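Local coordinates for ThiJ/PfpI family protein (Pseudomonas syringae pv. tomato, PDB 3EWN) that is of unknown function but belongs to the DJ-1/PfpI family, whose members carry an alpha/beta fold related to class I glutamine amidotransferase domains, at residues 18-23 with 192-197; 79-84 with 111-116; 143-148 with 225-230. All coordinates share one frame; numbering follows the deposited sequence.

From the N terminus, the loop 18-23 that leads into strand 25-29 meets the start of helix 192-201, so contact 1 closes a loop across most of the alpha/beta domain. Contact 2 lies wholly within that span, closing the much shorter stretch between the 79-84 loop and the end of helix 104-114. Contact 3 opens later, at 143-148, and closes beyond contact 1, on helix 220-229; these two therefore cross along the chain, whereas contacts 2 and 3 follow in series. Contact 3 lies across the chain's centre from both others, its centre about 36 Å from that of contact 1, and contacts 1 and 3 both touch the second subunit.

Contact 1 of 3, residues 18-23 with 192-197; sequences VPWMGD and QTYAEC
Tyr194, on helix 192-201, lies against the bend formed by Val18, Pro19 and Trp20, and its side chain can be traced atom by atom. Tyr194 CB starts the contact at 4.1 Å from Val18 CG1. The first torsion sends CG away from the backbone N (chi1 -166°). Pro19 O and Trp20 CE3 lie on opposite sides of the ring plane. Tyr194 CD1 comes within 3.7 Å of Pro19 O, and Tyr194 CE1 approaches Trp20 CE3 to the same separation. Trp20 O meets the tyrosine ring at its edge, 3.5 Å from Tyr194 CE1. The hydroxyl at the tip passes on to the 48-50 loop, hydrogen-bonded to Ser48 O and Met50 N.

Pro19 is the centre of an inverse gamma turn, closed by Trp20 N donating to Val18 O at 2.8 Å; Pro19 O is also hydrogen-bonded by Arg190 NH1. This turn precedes strand 25-29 of the central sheet.

The six-membered ring of Trp20 and the Tyr194 ring are inclined by 46°, an oblique pairing. Val18 CG1 sits over the centre of one indole face, 3.6 Å above its plane, while its other methyl, CG2, touches Thr193 CG2. At the far rim Cys197 SG approaches Trp20 CH2 edge-on at 4.0 Å, a sulfur-aromatic contact, and Met226 of the second subunit packs against the same cysteine.

Contact 2 of 3, residues 79-84 with 111-116; sequences GTCPRD and ADRGAR
Arg83, Asp84, Asp112, Arg113 and Arg116 form a salt-bridge network joining the loop between strands 76-77 and 87-90 to the C-terminal end of helix 104-114.

Of the ionic pairs, Arg116 NE meets Asp84 OD1 at 2.9 Å, with the oxygen near the guanidinium plane. Asp112 serves three arginines: Arg116 grips it end-on through NH1 and NH2, Arg113 NH1 lies 2.8 Å from OD2, and Arg83 NH1 reaches OD1 at 3.3 Å.

The Arg83 guanidinium lies flat on that of Arg116, planes 17° apart, with Arg116 NH2 over the centre of the Arg83 group, 3.4 Å above its plane. The shared carboxylate of Asp112 would offset the repulsion between these like charges.

Hydrogen bonds to backbone carbonyls complete the join. Buried Arg113 donates NH2 to Cys81 O almost straight (173°), and NE to Pro82 O at 2.8 Å; both oxygens lie within 13° of the guanidinium plane, which would hold the group's rotation. Arg116 grips Arg83 O side-on: NE and NH2 arrive from one face of the carbonyl plane, NH2 at 3.0 Å. A water donates both to that same Arg83 O and, at 2.8 Å, to Arg113 O.

Contact 3 of 3, residues 143-148 with 225-230; sequences SHWSCR and AMIELV
Trp145 turns the six-membered end of its indole to the second segment, where CH2 and CZ3 meet Met226 and Ile227 of helix 220-229 and Val230 just beyond its last turn. Met226 O lies at the ring edge, 3.7 Å from Trp145 CH2, and the CB of the same selenomethionine is 3.9 Å from that atom. Val230 approaches obliquely, its CG2 3.7 Å from Trp145 CZ3. The indole crosses the Met226 and Val230 side chains at a slant. A further, looser touch joins Trp145 CZ3 to Ile227 CG1.

The first torsion of Trp145 (chi1 55°) sets CG between the backbone N and the carbonyl carbon. One face of the indole carries His144 CE1, 3.4 Å above the plane and offset toward the rim, and Ser146 CB on the same side. Ser146 CB also touches Val230 CG2 at 3.6 Å, making the valine methyl common to serine and tryptophan. The imidazole of His144 is held by its ND1, which accepts from Ser146 N (3.0 Å, N-H...ND1 angle 164°) and is hydrogen-bonded to Ser146 OG; OG also binds a glycerol, probably from the crystallisation liquor. Trp145 NE1 bonds Leu200 O of the second subunit, and His144 NE2 bonds Met201 O of that same subunit, so the loop also takes part in the subunit interface.

The 143-148 loop lies between strands 140-141 and 157-158, with His144 against Cys124 just after strand 119-123. Beyond Val230 the chain enters helix 231-240, whose Phe233 packs on Ser146 and whose Thr234 OG1 is hydrogen-bonded to Ser146 O.

Contact 1 of 3, residues 18-23 with 192-197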
loop_
_atom_site.group_PDB
_atom_site.type_symbol
_atom_site.label_atom_id
_atom_site.label_comp_id
_atom_site.label_asym_id
_atom_site.label_seq_id
_atom_site.Cartn_x
_atom_site.Cartn_y
_atom_site.Cartn_z
ATOM N N VAL A 18 -9.608 20.607 15.966
ATOM C CA VAL A 18 -8.887 19.820 14.969
ATOM C C VAL A 18 -9.266 20.338 13.581
ATOM O O VAL A 18 -10.444 20.535 13.292
ATOM C CB VAL A 18 -9.269 18.320 15.048
ATOM C CG1 VAL A 18 -8.567 17.542 13.946
ATOM C CG2 VAL A 18 -8.914 17.759 16.416
ATOM N N PRO A 19 -8.272 20.580 12.710
ATOM C CA PRO A 19 -8.584 21.075 11.364
ATOM C C PRO A 19 -9.131 19.968 10.458
ATOM O O PRO A 19 -8.429 19.455 9.584
ATOM C CB PRO A 19 -7.241 21.627 10.884
ATOM C CG PRO A 19 -6.255 20.737 11.564
ATOM C CD PRO A 19 -6.821 20.608 12.959
ATOM N N TRP A 20 -10.393 19.608 10.675
ATOM C CA TRP A 20 -11.044 18.552 9.904
ATOM C C TRP A 20 -11.059 18.807 8.404
ATOM O O TRP A 20 -10.803 17.897 7.614
ATOM C CB TRP A 20 -12.479 18.344 10.402
ATOM C CG TRP A 20 -12.532 17.870 11.819
ATOM C CD1 TRP A 20 -13.062 18.530 12.892
ATOM C CD2 TRP A 20 -11.970 16.658 12.331
ATOM N NE1 TRP A 20 -12.858 17.804 14.043
ATOM C CE2 TRP A 20 -12.190 16.650 13.725
ATOM C CE3 TRP A 20 -11.297 15.577 11.744
ATOM C CZ2 TRP A 20 -11.759 15.603 14.545
ATOM C CZ3 TRP A 20 -10.867 14.536 12.559
ATOM C CH2 TRP A 20 -11.100 14.559 13.947
HETATM N N MSE A 21 -11.366 20.043 8.018
HETATM C CA MSE A 21 -11.427 20.417 6.607
HETATM C C MSE A 21 -10.149 21.058 6.092
HETATM O O MSE A 21 -9.445 21.761 6.815
HETATM C CB MSE A 21 -12.594 21.379 6.350
HETATM C CG MSE A 21 -13.943 20.722 6.128
HETATM SE SE MSE A 21 -13.953 19.558 4.583
HETATM C CE MSE A 21 -13.317 20.777 3.280
ATOM N N GLY A 22 -9.864 20.804 4.819
ATOM C CA GLY A 22 -8.685 21.356 4.184
ATOM C C GLY A 22 -8.961 21.536 2.705
ATOM O O GLY A 22 -10.021 21.143 2.221
ATOM N N ASP A 23 -8.014 22.120 1.979
ATOM C CA ASP A 23 -8.198 22.346 0.549
ATOM C C ASP A 23 -6.909 22.074 -0.219
ATOM O O ASP A 23 -6.628 22.720 -1.229
ATOM C CB ASP A 23 -8.647 23.788 0.314
ATOM C CG ASP A 23 -7.561 24.798 0.640
ATOM O OD1 ASP A 23 -6.840 24.605 1.641
ATOM O OD2 ASP A 23 -7.435 25.793 -0.103
ATOM N N GLN A 192 -1.340 16.968 14.692
ATOM C CA GLN A 192 -1.053 15.626 15.184
ATOM C C GLN A 192 -2.284 14.798 15.519
ATOM O O GLN A 192 -2.303 13.584 15.304
ATOM C CB GLN A 192 -0.142 15.690 16.408
ATOM C CG GLN A 192 0.325 14.319 16.856
ATOM C CD GLN A 192 1.391 14.387 17.921
ATOM O OE1 GLN A 192 2.226 15.288 17.917
ATOM N NE2 GLN A 192 1.390 13.414 18.826
ATOM N N THR A 193 -3.313 15.444 16.052
ATOM C CA THR A 193 -4.524 14.718 16.406
ATOM C C THR A 193 -5.173 14.113 15.167
ATOM O O THR A 193 -5.654 12.976 15.197
ATOM C CB THR A 193 -5.536 15.629 17.104
ATOM O OG1 THR A 193 -4.928 16.199 18.271
ATOM C CG2 THR A 193 -6.769 14.832 17.518
ATOM N N TYR A 194 -5.191 14.875 14.079
ATOM C CA TYR A 194 -5.786 14.388 12.841
ATOM C C TYR A 194 -4.989 13.164 12.399
ATOM O O TYR A 194 -5.560 12.139 12.024
ATOM C CB TYR A 194 -5.726 15.469 11.760
ATOM C CG TYR A 194 -6.596 15.192 10.551
ATOM C CD1 TYR A 194 -7.755 15.930 10.327
ATOM C CD2 TYR A 194 -6.265 14.192 9.640
ATOM C CE1 TYR A 194 -8.566 15.683 9.228
ATOM C CE2 TYR A 194 -7.073 13.934 8.532
ATOM C CZ TYR A 194 -8.219 14.685 8.335
ATOM O OH TYR A 194 -9.015 14.451 7.240
ATOM N N ALA A 195 -3.664 13.270 12.461
ATOM C CA ALA A 195 -2.795 12.166 12.065
ATOM C C ALA A 195 -3.042 10.929 12.922
ATOM O O ALA A 195 -3.034 9.805 12.423
ATOM C CB ALA A 195 -1.329 12.585 12.172
ATOM N N GLU A 196 -3.256 11.138 14.216
ATOM C CA GLU A 196 -3.497 10.018 15.117
ATOM C C GLU A 196 -4.812 9.329 14.760
ATOM O O GLU A 196 -4.924 8.107 14.861
ATOM C CB GLU A 196 -3.496 10.506 16.565
ATOM C CG GLU A 196 -2.139 11.064 16.990
ATOM C CD GLU A 196 -2.168 11.695 18.369
ATOM O OE1 GLU A 196 -3.227 12.242 18.741
ATOM O OE2 GLU A 196 -1.131 11.653 19.071
ATOM N N CYS A 197 -5.800 10.107 14.325
ATOM C CA CYS A 197 -7.082 9.522 13.927
ATOM C C CYS A 197 -6.870 8.636 12.700
ATOM O O CYS A 197 -7.413 7.536 12.613
ATOM C CB CYS A 197 -8.097 10.612 13.594
ATOM S SG CYS A 197 -8.712 11.484 15.044
#

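Contact 2 of 3, residues 79-84 with 111-116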
loop_
_atom_site.group_PDB
_atom_site.type_symbol
_atom_site.label_atom_id
_atom_site.label_comp_id
_atom_site.label_asym_id
_atom_site.label_seq_id
_atom_site.Cartn_x
_atom_site.Cartn_y
_atom_site.Cartn_z
ATOM N N GLY A 79 -0.542 18.109 -18.666
ATOM C CA GLY A 79 -1.237 19.293 -19.135
ATOM C C GLY A 79 -2.447 19.691 -18.309
ATOM O O GLY A 79 -2.730 20.880 -18.165
ATOM N N THR A 80 -3.172 18.717 -17.765
ATOM C CA THR A 80 -4.357 19.031 -16.973
ATOM C C THR A 80 -4.104 19.120 -15.469
ATOM O O THR A 80 -4.997 19.481 -14.703
ATOM C CB THR A 80 -5.496 18.017 -17.235
ATOM O OG1 THR A 80 -5.070 16.699 -16.870
ATOM C CG2 THR A 80 -5.887 18.033 -18.714
ATOM N N CYS A 81 -2.893 18.788 -15.039
ATOM C CA CYS A 81 -2.566 18.875 -13.620
ATOM C C CYS A 81 -2.476 20.352 -13.235
ATOM O O CYS A 81 -1.884 21.146 -13.963
ATOM C CB CYS A 81 -1.223 18.198 -13.341
ATOM S SG CYS A 81 -0.682 18.288 -11.617
ATOM N N PRO A 82 -3.073 20.741 -12.097
ATOM C CA PRO A 82 -3.019 22.144 -11.666
ATOM C C PRO A 82 -1.591 22.696 -11.657
ATOM O O PRO A 82 -0.631 21.954 -11.431
ATOM C CB PRO A 82 -3.625 22.093 -10.269
ATOM C CG PRO A 82 -4.676 21.034 -10.415
ATOM C CD PRO A 82 -3.956 19.955 -11.216
ATOM N N ARG A 83 -1.461 23.997 -11.901
ATOM C CA ARG A 83 -0.158 24.659 -11.928
ATOM C C ARG A 83 0.461 24.840 -10.543
ATOM O O ARG A 83 1.663 24.643 -10.368
ATOM C CB ARG A 83 -0.286 26.028 -12.599
ATOM C CG ARG A 83 -0.573 25.976 -14.091
ATOM C CD ARG A 83 0.707 26.095 -14.895
ATOM N NE ARG A 83 1.391 27.357 -14.617
ATOM C CZ ARG A 83 2.606 27.665 -15.060
ATOM N NH1 ARG A 83 3.284 26.803 -15.807
ATOM N NH2 ARG A 83 3.147 28.837 -14.748
ATOM N N ASP A 84 -0.355 25.239 -9.573
ATOM C CA ASP A 84 0.123 25.448 -8.208
ATOM C C ASP A 84 -0.406 24.336 -7.309
ATOM O O ASP A 84 -1.615 24.160 -7.174
ATOM C CB ASP A 84 -0.334 26.811 -7.684
ATOM C CG ASP A 84 0.137 27.960 -8.557
ATOM O OD1 ASP A 84 1.024 27.752 -9.412
ATOM O OD2 ASP A 84 -0.376 29.084 -8.381
ATOM N N ALA A 111 9.857 19.659 -12.999
ATOM C CA ALA A 111 10.604 20.887 -12.767
ATOM C C ALA A 111 9.674 22.090 -12.647
ATOM O O ALA A 111 9.845 22.933 -11.769
ATOM C CB ALA A 111 11.607 21.116 -13.897
ATOM N N ASP A 112 8.695 22.173 -13.541
ATOM C CA ASP A 112 7.751 23.285 -13.521
ATOM C C ASP A 112 6.908 23.296 -12.249
ATOM O O ASP A 112 6.898 24.275 -11.504
ATOM C CB ASP A 112 6.821 23.222 -14.729
ATOM C CG ASP A 112 5.778 24.317 -14.706
ATOM O OD1 ASP A 112 6.148 25.494 -14.902
ATOM O OD2 ASP A 112 4.592 24.006 -14.474
ATOM N N ARG A 113 6.196 22.204 -12.002
ATOM C CA ARG A 113 5.354 22.117 -10.817
ATOM C C ARG A 113 6.174 22.249 -9.540
ATOM O O ARG A 113 5.717 22.838 -8.563
ATOM C CB ARG A 113 4.584 20.797 -10.816
ATOM C CG ARG A 113 3.644 20.652 -12.003
ATOM C CD ARG A 113 2.681 21.838 -12.091
ATOM N NE ARG A 113 1.605 21.607 -13.053
ATOM C CZ ARG A 113 1.769 21.547 -14.370
ATOM N NH1 ARG A 113 2.973 21.711 -14.904
ATOM N NH2 ARG A 113 0.729 21.309 -15.156
ATOM N N GLY A 114 7.387 21.702 -9.551
ATOM C CA GLY A 114 8.240 21.780 -8.378
ATOM C C GLY A 114 8.664 23.199 -8.032
ATOM O O GLY A 114 8.970 23.501 -6.877
ATOM N N ALA A 115 8.682 24.080 -9.027
ATOM C CA ALA A 115 9.076 25.466 -8.798
ATOM C C ALA A 115 8.045 26.232 -7.972
ATOM O O ALA A 115 8.363 27.269 -7.390
ATOM C CB ALA A 115 9.302 26.173 -10.134
ATOM N N ARG A 116 6.818 25.722 -7.909
ATOM C CA ARG A 116 5.761 26.399 -7.165
ATOM C C ARG A 116 5.080 25.566 -6.077
ATOM O O ARG A 116 4.302 26.099 -5.289
ATOM C CB ARG A 116 4.700 26.913 -8.139
ATOM C CG ARG A 116 5.216 27.925 -9.153
ATOM C CD ARG A 116 4.093 28.365 -10.076
ATOM N NE ARG A 116 3.552 27.237 -10.825
ATOM C CZ ARG A 116 4.166 26.656 -11.849
ATOM N NH1 ARG A 116 5.348 27.101 -12.260
ATOM N NH2 ARG A 116 3.605 25.615 -12.452
HETATM O O HOH W 1 3.047 23.452 -8.126
#

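Contact 3 of 3, residues 143-148 with 225-230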
loop_
_atom_site.group_PDB
_atom_site.type_symbol
_atom_site.label_atom_id
_atom_site.label_comp_id
_atom_site.label_asym_id
_atom_site.label_seq_id
_atom_site.Cartn_x
_atom_site.Cartn_y
_atom_site.Cartn_z
ATOM N N SER A 143 16.319 7.696 -0.089
ATOM C CA SER A 143 15.793 6.936 -1.216
ATOM C C SER A 143 15.866 5.468 -0.821
ATOM O O SER A 143 16.133 5.154 0.336
ATOM C CB SER A 143 16.666 7.184 -2.449
ATOM O OG SER A 143 16.053 6.706 -3.634
ATOM N N HIS A 144 15.616 4.568 -1.766
ATOM C CA HIS A 144 15.731 3.145 -1.462
ATOM C C HIS A 144 17.220 2.947 -1.188
ATOM O O HIS A 144 18.060 3.672 -1.736
ATOM C CB HIS A 144 15.285 2.302 -2.660
ATOM C CG HIS A 144 15.220 0.831 -2.375
ATOM N ND1 HIS A 144 16.315 -0.001 -2.481
ATOM C CD2 HIS A 144 14.193 0.047 -1.963
ATOM C CE1 HIS A 144 15.966 -1.232 -2.147
ATOM N NE2 HIS A 144 14.684 -1.230 -1.830
ATOM N N TRP A 145 17.565 1.984 -0.344
ATOM C CA TRP A 145 18.971 1.782 -0.034
ATOM C C TRP A 145 19.835 1.419 -1.236
ATOM O O TRP A 145 21.044 1.642 -1.219
ATOM C CB TRP A 145 19.145 0.731 1.068
ATOM C CG TRP A 145 18.512 -0.599 0.795
ATOM C CD1 TRP A 145 17.321 -1.055 1.284
ATOM C CD2 TRP A 145 19.060 -1.669 0.010
ATOM N NE1 TRP A 145 17.095 -2.346 0.859
ATOM C CE2 TRP A 145 18.146 -2.744 0.074
ATOM C CE3 TRP A 145 20.233 -1.821 -0.740
ATOM C CZ2 TRP A 145 18.372 -3.959 -0.584
ATOM C CZ3 TRP A 145 20.458 -3.032 -1.395
ATOM C CH2 TRP A 145 19.530 -4.082 -1.311
ATOM N N SER A 146 19.223 0.881 -2.286
ATOM C CA SER A 146 19.979 0.477 -3.469
ATOM C C SER A 146 20.454 1.616 -4.367
ATOM O O SER A 146 21.321 1.404 -5.217
ATOM C CB SER A 146 19.154 -0.495 -4.314
ATOM O OG SER A 146 18.013 0.153 -4.857
ATOM N N CYS A 147 19.910 2.816 -4.179
ATOM C CA CYS A 147 20.292 3.943 -5.030
ATOM C C CYS A 147 20.407 5.276 -4.299
ATOM O O CYS A 147 20.511 6.324 -4.932
ATOM C CB CYS A 147 19.274 4.094 -6.164
ATOM S SG CYS A 147 17.580 4.429 -5.601
ATOM N N ARG A 148 20.404 5.238 -2.972
ATOM C CA ARG A 148 20.482 6.464 -2.183
ATOM C C ARG A 148 21.705 7.334 -2.498
ATOM O O ARG A 148 21.587 8.551 -2.671
ATOM C CB ARG A 148 20.467 6.115 -0.691
ATOM C CG ARG A 148 20.280 7.311 0.221
ATOM C CD ARG A 148 20.197 6.888 1.684
ATOM N NE ARG A 148 21.453 6.310 2.154
ATOM C CZ ARG A 148 21.605 5.045 2.533
ATOM N NH1 ARG A 148 20.577 4.206 2.506
ATOM N NH2 ARG A 148 22.792 4.616 2.935
ATOM N N ALA A 225 22.847 -11.157 -0.568
ATOM C CA ALA A 225 22.047 -11.607 -1.701
ATOM C C ALA A 225 21.308 -10.451 -2.355
ATOM O O ALA A 225 21.329 -10.308 -3.577
ATOM C CB ALA A 225 21.048 -12.659 -1.249
HETATM N N MSE A 226 20.651 -9.625 -1.546
HETATM C CA MSE A 226 19.903 -8.506 -2.097
HETATM C C MSE A 226 20.803 -7.425 -2.689
HETATM O O MSE A 226 20.425 -6.772 -3.664
HETATM C CB MSE A 226 18.959 -7.911 -1.039
HETATM C CG MSE A 226 17.815 -8.858 -0.622
HETATM SE SE MSE A 226 16.781 -9.586 -2.080
HETATM C CE MSE A 226 17.801 -11.179 -2.387
ATOM N N ILE A 227 21.988 -7.227 -2.118
ATOM C CA ILE A 227 22.896 -6.229 -2.669
ATOM C C ILE A 227 23.265 -6.649 -4.093
ATOM O O ILE A 227 23.360 -5.814 -4.997
ATOM C CB ILE A 227 24.172 -6.092 -1.815
ATOM C CG1 ILE A 227 23.826 -5.401 -0.494
ATOM C CG2 ILE A 227 25.234 -5.299 -2.579
ATOM C CD1 ILE A 227 24.985 -5.305 0.479
ATOM N N GLU A 228 23.446 -7.952 -4.293
ATOM C CA GLU A 228 23.785 -8.477 -5.614
ATOM C C GLU A 228 22.609 -8.412 -6.586
ATOM O O GLU A 228 22.780 -8.103 -7.763
ATOM C CB GLU A 228 24.268 -9.928 -5.504
ATOM C CG GLU A 228 25.638 -10.057 -4.884
ATOM C CD GLU A 228 26.643 -9.134 -5.548
ATOM O OE1 GLU A 228 26.846 -9.260 -6.776
ATOM O OE2 GLU A 228 27.221 -8.276 -4.844
ATOM N N LEU A 229 21.416 -8.710 -6.088
ATOM C CA LEU A 229 20.226 -8.694 -6.923
ATOM C C LEU A 229 19.928 -7.308 -7.497
ATOM O O LEU A 229 19.478 -7.187 -8.640
ATOM C CB LEU A 229 19.022 -9.196 -6.124
ATOM C CG LEU A 229 17.688 -9.275 -6.872
ATOM C CD1 LEU A 229 17.823 -10.145 -8.115
ATOM C CD2 LEU A 229 16.634 -9.838 -5.942
ATOM N N VAL A 230 20.181 -6.263 -6.712
ATOM C CA VAL A 230 19.916 -4.903 -7.179
ATOM C C VAL A 230 21.136 -4.245 -7.819
ATOM O O VAL A 230 21.078 -3.090 -8.229
ATOM C CB VAL A 230 19.428 -3.986 -6.032
ATOM C CG1 VAL A 230 18.255 -4.630 -5.314
ATOM C CG2 VAL A 230 20.565 -3.698 -5.071
#